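Long-range contacts in parahox neighbor (Phaeodactylum tricornutum CCAP 1055/1, PDB 5Z5M), which probably catalyses the hydrolysis of 5-hydroxyisourate and the stereoselective decarboxylation of the resulting OHCU, the last steps from urate to (S)-allantoin: residues I25-A30 with W167-S172; A30-A35 with A58-S63; L188-G193 with L287-S292. All blocks are in the same frame, centred on the assembly; numbering follows the deposited sequence.

Overall arrangement
Interactions 1 and 2 belong to the helical OHCU decarboxylase part of the chain, their centres about 12 Å apart, and interaction 2 is nested within the loop that interaction 1 closes. They share A30 and touch through the ring of Y26, which packs on V32 and V60. H163 ties them again, with ND1 bonded to Y26 OH and NE2 to N61 OD1. Interaction 3 lies in the transthyretin-like part, on the opposite side of the chain's centre. Its centre is about 44 Å from that of interaction 1 and about 48 Å from that of interaction 2, and it touches neither. Helix 151-173 of interaction 1 is followed in the chain by strand 182-189 of interaction 3.

Interaction 1. Residues I25-A30 with W167-S172; sequences IYEHSA and WMRLLS
Two polar bonds and one apolar patch hold loop 25-30, between helices 15-22 and 30-38, against the long helix 151-173 of the helical OHCU decarboxylase part. R169, extended from CG to NE, brings its guanidinium across the start of a type II beta turn, Y26 to S29. NH1 donates to I25 O at 3.0 Å (155°); the oxygen lies near the guanidinium plane, but the donor stands well above the carbonyl plane. NH2 makes a salt bridge at 2.7 Å to OE1 of E27, bent at chi2; its hydrogen bond is weak because it is strongly bent (122°), the carboxylate and guanidinium planes lying 40° apart. A water accepts from E27 N at 2.7 Å and, weakly, from R169 NH1, so R169 holds I25 by its backbone, and E27 within the turn by its carboxylate and, loosely, through water.

The apolar part is I25, whose CD1 meets L170 CD2 at 3.9 Å, the side chains crossing at about a right angle, and also lies along R169 CB at 4.1 Å.

Around this, I25 packs on M56 and L170 on A53 of helix 49-61, while Y26 turns away to rest on L71 of helix 65-73 and bond to H163 of helix 151-173.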
# COMPACT_ATOMS: atom_id res chain seq x y z
N ILE A 25 -22.33 5.27 33.33
CA ILE A 25 -21.60 5.09 32.08
C ILE A 25 -20.95 6.40 31.64
O ILE A 25 -19.77 6.44 31.31
CB ILE A 25 -22.53 4.58 30.96
CG1 ILE A 25 -23.02 3.16 31.27
CG2 ILE A 25 -21.82 4.61 29.62
CD1 ILE A 25 -21.94 2.21 31.78
N TYR A 26 -21.74 7.47 31.65
CA TYR A 26 -21.21 8.82 31.51
C TYR A 26 -21.20 9.47 32.89
O TYR A 26 -22.19 9.41 33.63
CB TYR A 26 -22.04 9.64 30.51
CG TYR A 26 -21.90 9.17 29.07
CD1 TYR A 26 -22.75 8.20 28.54
CD2 TYR A 26 -20.92 9.71 28.23
CE1 TYR A 26 -22.62 7.78 27.23
CE2 TYR A 26 -20.79 9.29 26.92
CZ TYR A 26 -21.64 8.32 26.42
OH TYR A 26 -21.51 7.90 25.12
N GLU A 27 -20.06 10.06 33.23
CA GLU A 27 -19.79 10.56 34.57
C GLU A 27 -20.79 11.62 35.03
O GLU A 27 -20.96 12.65 34.37
CB GLU A 27 -18.38 11.15 34.64
CG GLU A 27 -17.80 11.25 36.04
CD GLU A 27 -17.26 9.92 36.53
OE1 GLU A 27 -17.27 8.94 35.76
OE2 GLU A 27 -16.81 9.87 37.70
N HIS A 28 -21.43 11.35 36.17
CA HIS A 28 -22.39 12.27 36.77
C HIS A 28 -23.44 12.70 35.77
O HIS A 28 -23.86 13.86 35.76
CB HIS A 28 -21.68 13.49 37.35
CG HIS A 28 -20.63 13.16 38.36
ND1 HIS A 28 -20.39 11.88 38.80
CD2 HIS A 28 -19.74 13.95 39.01
CE1 HIS A 28 -19.41 11.89 39.68
NE2 HIS A 28 -18.99 13.13 39.83
N SER A 29 -23.85 11.78 34.91
CA SER A 29 -24.78 12.08 33.84
C SER A 29 -25.87 11.03 33.75
O SER A 29 -26.03 10.37 32.72
CB SER A 29 -24.04 12.20 32.51
OG SER A 29 -23.04 13.20 32.57
N ALA A 30 -26.63 10.88 34.83
CA ALA A 30 -27.71 9.91 34.87
C ALA A 30 -28.80 10.26 33.86
O ALA A 30 -29.59 9.40 33.47
CB ALA A 30 -28.30 9.81 36.27
N TRP A 167 -17.66 3.41 26.39
CA TRP A 167 -17.57 2.09 25.76
C TRP A 167 -16.79 1.12 26.66
O TRP A 167 -17.20 -0.02 26.83
CB TRP A 167 -16.91 2.22 24.39
CG TRP A 167 -16.68 0.93 23.66
CD1 TRP A 167 -15.49 0.42 23.26
CD2 TRP A 167 -17.69 0.01 23.21
NE1 TRP A 167 -15.67 -0.77 22.60
CE2 TRP A 167 -17.02 -1.04 22.55
CE3 TRP A 167 -19.08 -0.03 23.31
CZ2 TRP A 167 -17.69 -2.13 22.00
CZ3 TRP A 167 -19.75 -1.11 22.75
CH2 TRP A 167 -19.06 -2.14 22.10
N MET A 168 -15.69 1.60 27.25
CA MET A 168 -14.90 0.77 28.15
C MET A 168 -15.69 0.36 29.38
O MET A 168 -15.56 -0.76 29.86
CB MET A 168 -13.62 1.51 28.57
CG MET A 168 -12.63 1.72 27.44
SD MET A 168 -11.18 2.64 27.98
CE MET A 168 -10.33 2.85 26.42
N ARG A 169 -16.51 1.27 29.90
CA ARG A 169 -17.29 0.96 31.09
C ARG A 169 -18.42 -0.03 30.79
O ARG A 169 -18.70 -0.92 31.59
CB ARG A 169 -17.86 2.24 31.69
CG ARG A 169 -16.81 3.10 32.36
CD ARG A 169 -17.39 4.45 32.75
NE ARG A 169 -16.42 5.27 33.48
CZ ARG A 169 -16.58 6.56 33.71
NH1 ARG A 169 -17.66 7.20 33.27
NH2 ARG A 169 -15.65 7.22 34.39
N LEU A 170 -19.06 0.14 29.63
CA LEU A 170 -20.11 -0.78 29.19
C LEU A 170 -19.56 -2.19 29.04
O LEU A 170 -20.20 -3.16 29.43
CB LEU A 170 -20.71 -0.32 27.86
CG LEU A 170 -21.73 0.82 27.90
CD1 LEU A 170 -22.00 1.35 26.49
CD2 LEU A 170 -23.04 0.36 28.55
N LEU A 171 -18.36 -2.30 28.47
CA LEU A 171 -17.72 -3.61 28.25
C LEU A 171 -17.41 -4.32 29.56
O LEU A 171 -17.46 -5.55 29.64
CB LEU A 171 -16.44 -3.45 27.43
CG LEU A 171 -16.59 -3.27 25.92
CD1 LEU A 171 -15.24 -3.01 25.28
CD2 LEU A 171 -17.25 -4.48 25.29
N SER A 172 -17.08 -3.55 30.60
CA SER A 172 -16.68 -4.14 31.87
C SER A 172 -17.88 -4.54 32.72
O SER A 172 -17.78 -5.41 33.58
CB SER A 172 -15.77 -3.19 32.65
OG SER A 172 -16.48 -2.05 33.10
O HOH W 1 -17.80 9.97 31.77

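Interaction 2. Residues A30-A35 with A58-S63; sequences AWVAEA and AIVNKS
V60 O, at the C-terminal end of helix 49-61, is held by two donors from one residue: S63 N at 3.0 Å and S63 OG at 2.6 Å. The hydroxyl arrives in the carbonyl plane, its OG placed between the backbone N and the carbonyl carbon (chi1 70°), and this double grip fixes the side chain of S63 where the helix gives way to loop. CB of S63 meets W31 CH2 at 3.6 Å.

W31 sits in the first turn of helix 30-38, with CG in the crowded position between N and C (chi1 59°). That torsion folds the indole back over its neighbour, so that V32 CG2 lies 3.7 Å above the ring plane, over its centre. The six-membered end of the ring reaches the other helix, where CZ3 also touches I59 CG2 at 4.0 Å. An alanine in place of W31 would remove the indole lying on V32, I59 and S63, and would probably loosen the packing near the N-terminal end of helix 30-38.

This is helix-to-helix packing within the all-helical OHCU decarboxylase fold, and I59 carries the largest share. Its CB points at helix 30-38, and both CD1 and CG2 reach A35 CB, each at 3.8 Å; CD1 also approaches V32 O, and CG2 also lies against V32 CG1 and the indole. Deeper in, V32 CG2 meets V60 CG2 at 3.8 Å, the two valines crossing obliquely, each also packing on Y26. W31 also packs on Q67 of helix 65-73.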
# COMPACT_ATOMS: atom_id res chain seq x y z
N ALA A 30 -26.63 10.88 34.83
CA ALA A 30 -27.71 9.91 34.87
C ALA A 30 -28.80 10.26 33.86
O ALA A 30 -29.59 9.40 33.47
CB ALA A 30 -28.30 9.81 36.27
N TRP A 31 -28.84 11.52 33.44
CA TRP A 31 -29.83 11.97 32.46
C TRP A 31 -29.74 11.21 31.14
O TRP A 31 -30.74 11.05 30.44
CB TRP A 31 -29.71 13.48 32.20
CG TRP A 31 -28.38 13.95 31.68
CD1 TRP A 31 -27.30 14.34 32.42
CD2 TRP A 31 -28.00 14.12 30.31
NE1 TRP A 31 -26.27 14.72 31.60
CE2 TRP A 31 -26.67 14.60 30.30
CE3 TRP A 31 -28.65 13.91 29.09
CZ2 TRP A 31 -25.99 14.87 29.12
CZ3 TRP A 31 -27.97 14.18 27.91
CH2 TRP A 31 -26.65 14.65 27.94
N VAL A 32 -28.54 10.73 30.80
CA VAL A 32 -28.35 9.95 29.58
C VAL A 32 -29.14 8.66 29.66
O VAL A 32 -29.86 8.30 28.72
CB VAL A 32 -26.87 9.61 29.32
CG1 VAL A 32 -26.73 8.84 28.02
CG2 VAL A 32 -26.02 10.88 29.27
N ALA A 33 -29.00 7.95 30.78
CA ALA A 33 -29.70 6.68 30.98
C ALA A 33 -31.20 6.90 31.10
O ALA A 33 -32.00 6.05 30.69
CB ALA A 33 -29.15 5.98 32.22
N GLU A 34 -31.57 8.04 31.66
CA GLU A 34 -32.98 8.39 31.80
C GLU A 34 -33.64 8.55 30.44
O GLU A 34 -34.65 7.90 30.16
CB GLU A 34 -33.13 9.67 32.62
CG GLU A 34 -32.76 9.48 34.07
CD GLU A 34 -33.53 8.33 34.72
OE1 GLU A 34 -34.75 8.24 34.49
OE2 GLU A 34 -32.90 7.53 35.45
N ALA A 35 -33.05 9.39 29.59
CA ALA A 35 -33.53 9.57 28.23
C ALA A 35 -33.61 8.23 27.49
O ALA A 35 -34.54 7.99 26.72
CB ALA A 35 -32.63 10.55 27.48
N ALA A 58 -25.80 8.73 20.93
CA ALA A 58 -26.73 9.59 20.19
C ALA A 58 -27.42 10.59 21.11
O ALA A 58 -27.56 11.76 20.77
CB ALA A 58 -27.76 8.75 19.46
N ILE A 59 -27.85 10.11 22.28
CA ILE A 59 -28.47 10.97 23.29
C ILE A 59 -27.53 12.10 23.70
O ILE A 59 -27.92 13.27 23.78
CB ILE A 59 -28.90 10.16 24.53
CG1 ILE A 59 -30.06 9.24 24.15
CG2 ILE A 59 -29.30 11.09 25.68
CD1 ILE A 59 -30.49 8.29 25.26
N VAL A 60 -26.27 11.75 23.95
CA VAL A 60 -25.28 12.76 24.31
C VAL A 60 -25.05 13.75 23.16
O VAL A 60 -25.08 14.96 23.36
CB VAL A 60 -23.94 12.11 24.70
CG1 VAL A 60 -22.86 13.18 24.86
CG2 VAL A 60 -24.09 11.31 26.00
N ASN A 61 -24.85 13.22 21.96
CA ASN A 61 -24.53 14.05 20.81
C ASN A 61 -25.64 15.03 20.46
O ASN A 61 -25.39 16.11 19.93
CB ASN A 61 -24.21 13.18 19.59
CG ASN A 61 -22.79 12.63 19.63
OD1 ASN A 61 -21.95 13.10 20.40
ND2 ASN A 61 -22.52 11.63 18.80
N LYS A 62 -26.88 14.67 20.77
CA LYS A 62 -28.00 15.55 20.45
C LYS A 62 -28.31 16.54 21.57
O LYS A 62 -29.26 17.32 21.47
CB LYS A 62 -29.24 14.70 20.12
CG LYS A 62 -29.11 13.98 18.79
CD LYS A 62 -30.27 13.02 18.54
CE LYS A 62 -29.99 12.14 17.33
NZ LYS A 62 -31.07 11.14 17.10
N SER A 63 -27.51 16.52 22.63
CA SER A 63 -27.72 17.42 23.77
C SER A 63 -27.11 18.79 23.50
O SER A 63 -26.35 18.96 22.55
CB SER A 63 -27.14 16.81 25.05
OG SER A 63 -25.72 16.80 25.03

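Interaction 3. Residues L188-G193 with L287-S292; sequences LDTGNG and LVSPWS
L188 O and V288 O receive the two bonds that join these strand ends in parallel. V288 N points nearly along the C=O axis of L188, at 2.9 Å (164°), and T190 N reaches V288 O at 2.9 Å from above the carbonyl plane. D189 CA adds a CA-H...O contact to the same oxygen. On one face, L188 lies beside L287, and T190 CG2 touches L287 CB at 4.1 Å. A water bridges T190 OG1 and S292 OG.

Behind this, D189 shapes the turn that leaves the strand: with CG anti to the backbone N, OD1 accepts from G191 N at 3.0 Å in an Asx turn, and also from N192 N. OD2 takes N192 ND2 at 2.7 Å and Y252 OH of helix 249-256. In the partner segment, S289 OG accepts from W291 N at 3.1 Å, an ST turn leading into strand 292-296.

The parallel pairing matches the A and G strands of the transthyretin fold. T190 O accepts from S289 OG of the third subunit, and the reverse bond is made too. With several donors converging on its buried carboxylate, D189 is probably ionised, and the turns that follow the strand ends also carry the reciprocal polar join between subunits.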
# COMPACT_ATOMS: atom_id res chain seq x y z
N LEU A 188 -2.67 -12.09 0.11
CA LEU A 188 -2.51 -11.87 -1.32
C LEU A 188 -1.06 -11.64 -1.71
O LEU A 188 -0.39 -10.77 -1.15
CB LEU A 188 -3.35 -10.68 -1.78
CG LEU A 188 -3.15 -10.33 -3.25
CD1 LEU A 188 -4.07 -11.16 -4.13
CD2 LEU A 188 -3.36 -8.85 -3.47
N ASP A 189 -0.58 -12.43 -2.67
CA ASP A 189 0.77 -12.32 -3.21
C ASP A 189 0.77 -11.25 -4.31
O ASP A 189 0.33 -11.51 -5.42
CB ASP A 189 1.22 -13.69 -3.75
CG ASP A 189 2.61 -13.67 -4.39
OD1 ASP A 189 3.24 -12.60 -4.53
OD2 ASP A 189 3.06 -14.77 -4.77
N THR A 190 1.26 -10.05 -4.00
CA THR A 190 1.18 -8.96 -4.96
C THR A 190 2.29 -9.01 -6.01
O THR A 190 2.26 -8.28 -7.00
CB THR A 190 1.23 -7.58 -4.26
OG1 THR A 190 2.43 -7.48 -3.49
CG2 THR A 190 0.03 -7.41 -3.35
N GLY A 191 3.26 -9.89 -5.80
CA GLY A 191 4.32 -10.08 -6.76
C GLY A 191 3.85 -10.95 -7.92
O GLY A 191 4.28 -10.77 -9.05
N ASN A 192 2.94 -11.87 -7.62
CA ASN A 192 2.43 -12.81 -8.61
C ASN A 192 0.95 -12.61 -8.95
O ASN A 192 0.46 -13.19 -9.91
CB ASN A 192 2.66 -14.24 -8.12
CG ASN A 192 4.12 -14.59 -8.00
OD1 ASN A 192 4.93 -14.20 -8.85
ND2 ASN A 192 4.49 -15.31 -6.95
N GLY A 193 0.25 -11.81 -8.16
CA GLY A 193 -1.14 -11.48 -8.44
C GLY A 193 -2.13 -12.60 -8.15
O GLY A 193 -3.16 -12.72 -8.82
N LEU A 287 -1.16 -8.08 2.44
CA LEU A 287 -0.73 -7.92 1.05
C LEU A 287 0.78 -8.03 1.04
O LEU A 287 1.44 -7.26 1.73
CB LEU A 287 -1.18 -6.57 0.49
CG LEU A 287 -2.63 -6.34 0.05
CD1 LEU A 287 -3.62 -6.56 1.19
CD2 LEU A 287 -2.79 -4.94 -0.53
N VAL A 288 1.35 -8.97 0.29
CA VAL A 288 2.79 -9.19 0.44
C VAL A 288 3.53 -9.58 -0.84
O VAL A 288 3.00 -10.28 -1.70
CB VAL A 288 3.04 -10.28 1.52
CG1 VAL A 288 2.42 -11.62 1.11
CG2 VAL A 288 4.52 -10.44 1.81
N SER A 289 4.76 -9.08 -0.97
CA SER A 289 5.72 -9.54 -1.97
C SER A 289 7.01 -9.81 -1.19
O SER A 289 7.05 -9.55 0.02
CB SER A 289 5.92 -8.51 -3.09
OG SER A 289 6.74 -7.43 -2.67
N PRO A 290 8.07 -10.33 -1.84
CA PRO A 290 9.30 -10.47 -1.05
C PRO A 290 9.88 -9.14 -0.58
O PRO A 290 10.77 -9.13 0.28
CB PRO A 290 10.26 -11.16 -2.03
CG PRO A 290 9.38 -11.91 -2.95
CD PRO A 290 8.16 -11.04 -3.13
N TRP A 291 9.39 -8.03 -1.12
CA TRP A 291 10.03 -6.73 -0.92
C TRP A 291 9.10 -5.67 -0.36
O TRP A 291 9.47 -4.50 -0.25
CB TRP A 291 10.62 -6.23 -2.25
CG TRP A 291 11.35 -7.30 -3.00
CD1 TRP A 291 10.87 -8.03 -4.05
CD2 TRP A 291 12.68 -7.77 -2.76
NE1 TRP A 291 11.82 -8.93 -4.48
CE2 TRP A 291 12.94 -8.79 -3.70
CE3 TRP A 291 13.68 -7.44 -1.84
CZ2 TRP A 291 14.16 -9.47 -3.76
CZ3 TRP A 291 14.90 -8.11 -1.90
CH2 TRP A 291 15.12 -9.12 -2.84
N SER A 292 7.89 -6.08 0.01
CA SER A 292 6.90 -5.12 0.50
C SER A 292 5.76 -5.82 1.20
O SER A 292 5.46 -6.98 0.90
CB SER A 292 6.36 -4.29 -0.67
OG SER A 292 5.55 -5.09 -1.51
O HOH W 2 2.95 -5.78 -1.41